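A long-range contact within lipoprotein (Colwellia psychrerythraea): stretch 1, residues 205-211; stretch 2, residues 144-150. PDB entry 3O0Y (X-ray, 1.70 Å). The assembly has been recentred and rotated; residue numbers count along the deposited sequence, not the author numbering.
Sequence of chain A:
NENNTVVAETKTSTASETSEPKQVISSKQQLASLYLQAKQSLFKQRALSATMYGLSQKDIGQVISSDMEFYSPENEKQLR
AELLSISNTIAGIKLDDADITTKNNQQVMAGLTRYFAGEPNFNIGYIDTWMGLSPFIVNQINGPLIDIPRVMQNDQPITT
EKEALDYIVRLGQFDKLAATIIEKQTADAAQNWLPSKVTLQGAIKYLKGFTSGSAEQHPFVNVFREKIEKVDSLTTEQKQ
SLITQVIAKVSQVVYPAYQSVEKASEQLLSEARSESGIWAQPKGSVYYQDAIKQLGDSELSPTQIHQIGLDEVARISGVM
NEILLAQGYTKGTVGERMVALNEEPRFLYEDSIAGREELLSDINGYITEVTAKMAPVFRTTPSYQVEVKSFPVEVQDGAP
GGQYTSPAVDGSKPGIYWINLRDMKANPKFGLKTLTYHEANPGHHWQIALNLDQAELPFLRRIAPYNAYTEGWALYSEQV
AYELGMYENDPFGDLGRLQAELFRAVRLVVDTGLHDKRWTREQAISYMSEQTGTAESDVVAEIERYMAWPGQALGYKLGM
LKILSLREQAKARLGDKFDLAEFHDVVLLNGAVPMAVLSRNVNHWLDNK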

# COMPACT_ATOMS: atom_id res chain seq x y z
N LYS A 205 -13.32 17.39 2.22
CA LYS A 205 -14.53 16.67 1.95
C LYS A 205 -14.55 15.44 2.86
O LYS A 205 -15.61 15.09 3.41
CB LYS A 205 -14.62 16.24 0.49
CG LYS A 205 -15.73 15.20 0.22
CD LYS A 205 -15.96 15.01 -1.29
CE LYS A 205 -16.76 13.74 -1.60
NZ LYS A 205 -16.52 13.29 -3.03
N TYR A 206 -13.40 14.79 3.00
CA TYR A 206 -13.31 13.61 3.90
C TYR A 206 -13.61 14.00 5.34
O TYR A 206 -14.40 13.35 6.03
CB TYR A 206 -11.91 12.98 3.82
CG TYR A 206 -11.69 12.00 4.96
CD1 TYR A 206 -12.22 10.72 4.91
CD2 TYR A 206 -11.02 12.38 6.13
CE1 TYR A 206 -12.06 9.83 5.99
CE2 TYR A 206 -10.86 11.49 7.19
CZ TYR A 206 -11.41 10.23 7.11
OH TYR A 206 -11.21 9.36 8.20
N LEU A 207 -12.96 15.07 5.78
CA LEU A 207 -13.07 15.52 7.18
C LEU A 207 -14.52 15.95 7.50
O LEU A 207 -15.05 15.65 8.59
CB LEU A 207 -12.13 16.68 7.43
CG LEU A 207 -10.63 16.34 7.39
CD1 LEU A 207 -9.76 17.60 7.40
CD2 LEU A 207 -10.24 15.39 8.55
N LYS A 208 -15.16 16.67 6.57
CA LYS A 208 -16.59 17.01 6.70
C LYS A 208 -17.46 15.75 6.75
O LYS A 208 -18.34 15.63 7.59
CB LYS A 208 -17.03 17.89 5.54
CG LYS A 208 -18.39 18.44 5.65
CD LYS A 208 -18.75 19.34 4.43
CE LYS A 208 -18.12 20.71 4.55
NZ LYS A 208 -17.33 21.17 3.33
N GLY A 209 -17.21 14.83 5.83
CA GLY A 209 -17.95 13.57 5.76
C GLY A 209 -17.84 12.78 7.05
O GLY A 209 -18.82 12.09 7.50
N PHE A 210 -16.68 12.89 7.70
CA PHE A 210 -16.40 12.07 8.93
C PHE A 210 -17.35 12.37 10.11
O PHE A 210 -17.80 11.42 10.82
CB PHE A 210 -14.92 12.24 9.37
CG PHE A 210 -14.41 11.18 10.34
CD1 PHE A 210 -13.90 9.99 9.88
CD2 PHE A 210 -14.43 11.41 11.70
CE1 PHE A 210 -13.38 9.06 10.77
CE2 PHE A 210 -13.93 10.49 12.59
CZ PHE A 210 -13.42 9.31 12.12
N THR A 211 -17.74 13.64 10.24
CA THR A 211 -18.64 14.12 11.29
C THR A 211 -20.01 14.55 10.76
O THR A 211 -20.74 15.27 11.46
CB THR A 211 -18.02 15.27 12.11
OG1 THR A 211 -17.95 16.46 11.33
CG2 THR A 211 -16.64 14.87 12.70
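Stretch 2 (144-150) PLIDIPR

Stretch 2 is helical from Pro-144 to Arg-150 and packs beside the helix of stretch 1. The two axes approach to 11.3 Å, and their N-to-C directions differ by 41°, so the helices run the same general way but are clearly splayed. Register is set by Leu-145 opposite Leu-207 (CA to CA 8.3 Å) and Ile-146 opposite Tyr-206 (CA to CA 8.4 Å). The contact is modest, burying 235 Å² over both sides.

Pro-144 makes no contact across the interface; its O accepts the backbone hydrogen bond from Ile-148 N at 2.9 Å. Leu-145 contributes twice. Its CB points sideways, yet its CD1 lies 4.1 Å from CD2 of Leu-207, an apolar contact, while its carbonyl O accepts a hydrogen bond from Tyr-206 OH at 2.8 Å. That oxygen lies near the plane of the tyrosine ring, at the edge, as expected for a partner of the phenolic hydroxyl. Leu-145 O is free for this role because the residue at the position four further on, Pro-149, has no amide hydrogen to offer it; the helix is kinked there.

Ile-146 covers one face of the same ring. Its CG1 stands 3.6 Å from the ring centroid of Tyr-206 and 17° off the normal, a CH-pi geometry, and CG1 is 3.5 Å from Tyr-206 CE2. A water reinforces the pairing, donating to Ile-146 O at 2.6 Å and to Tyr-206 OH at 3.1 Å.

Asp-147, with CB directed away, and Ile-148 do not touch stretch 1. Contact resumes at Pro-149, whose CB points toward stretch 1 and whose CG lies 3.9 Å from CZ of Phe-210, oblique to that ring. Arg-150 closes the stretch without contact, held to the turn by a weak bond from its N to Ile-146 O (3.4 Å).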

# COMPACT_ATOMS: atom_id res chain seq x y z
N PRO A 144 -2.81 10.18 9.01
CA PRO A 144 -3.27 9.65 10.33
C PRO A 144 -4.78 9.79 10.53
O PRO A 144 -5.40 8.91 11.15
CB PRO A 144 -2.45 10.45 11.33
CG PRO A 144 -1.73 11.54 10.52
CD PRO A 144 -1.66 11.07 9.11
N LEU A 145 -5.42 10.83 10.00
CA LEU A 145 -6.86 11.02 10.24
C LEU A 145 -7.74 10.07 9.43
O LEU A 145 -8.92 9.87 9.73
CB LEU A 145 -7.24 12.51 10.03
CG LEU A 145 -6.58 13.42 11.05
CD1 LEU A 145 -6.71 14.94 10.65
CD2 LEU A 145 -7.13 13.25 12.47
N ILE A 146 -7.15 9.37 8.47
CA ILE A 146 -7.87 8.39 7.69
C ILE A 146 -7.44 7.04 8.19
O ILE A 146 -8.25 6.15 8.42
CB ILE A 146 -7.54 8.55 6.17
CG1 ILE A 146 -8.16 9.81 5.63
CG2 ILE A 146 -8.02 7.36 5.41
CD1 ILE A 146 -7.92 10.08 4.05
N ASP A 147 -6.13 6.84 8.37
CA ASP A 147 -5.68 5.48 8.74
C ASP A 147 -5.88 5.08 10.20
O ASP A 147 -6.00 3.91 10.49
CB ASP A 147 -4.24 5.20 8.36
CG ASP A 147 -4.01 5.39 6.84
OD1 ASP A 147 -4.91 5.00 6.05
OD2 ASP A 147 -3.02 6.05 6.49
N ILE A 148 -5.81 6.00 11.13
CA ILE A 148 -5.94 5.59 12.53
C ILE A 148 -7.38 5.08 12.76
O ILE A 148 -7.60 4.00 13.36
CB ILE A 148 -5.55 6.73 13.44
CG1 ILE A 148 -4.02 6.93 13.43
CG2 ILE A 148 -6.04 6.51 14.93
CD1 ILE A 148 -3.67 8.22 14.09
N PRO A 149 -8.40 5.78 12.22
CA PRO A 149 -9.77 5.17 12.37
C PRO A 149 -9.90 3.82 11.71
O PRO A 149 -10.51 2.90 12.26
CB PRO A 149 -10.68 6.19 11.70
CG PRO A 149 -10.00 7.45 11.88
CD PRO A 149 -8.49 7.17 11.75
N ARG A 150 -9.28 3.65 10.55
CA ARG A 150 -9.32 2.34 9.89
C ARG A 150 -8.69 1.20 10.73
O ARG A 150 -9.24 0.08 10.80
CB ARG A 150 -8.68 2.40 8.45
CG ARG A 150 -8.67 1.03 7.70
CD ARG A 150 -9.81 0.67 6.64
NE ARG A 150 -9.51 -0.60 5.89
CZ ARG A 150 -10.38 -1.44 5.27
NH1 ARG A 150 -11.72 -1.24 5.22
NH2 ARG A 150 -9.86 -2.51 4.69
O HOH W 1 -10.81 6.25 7.98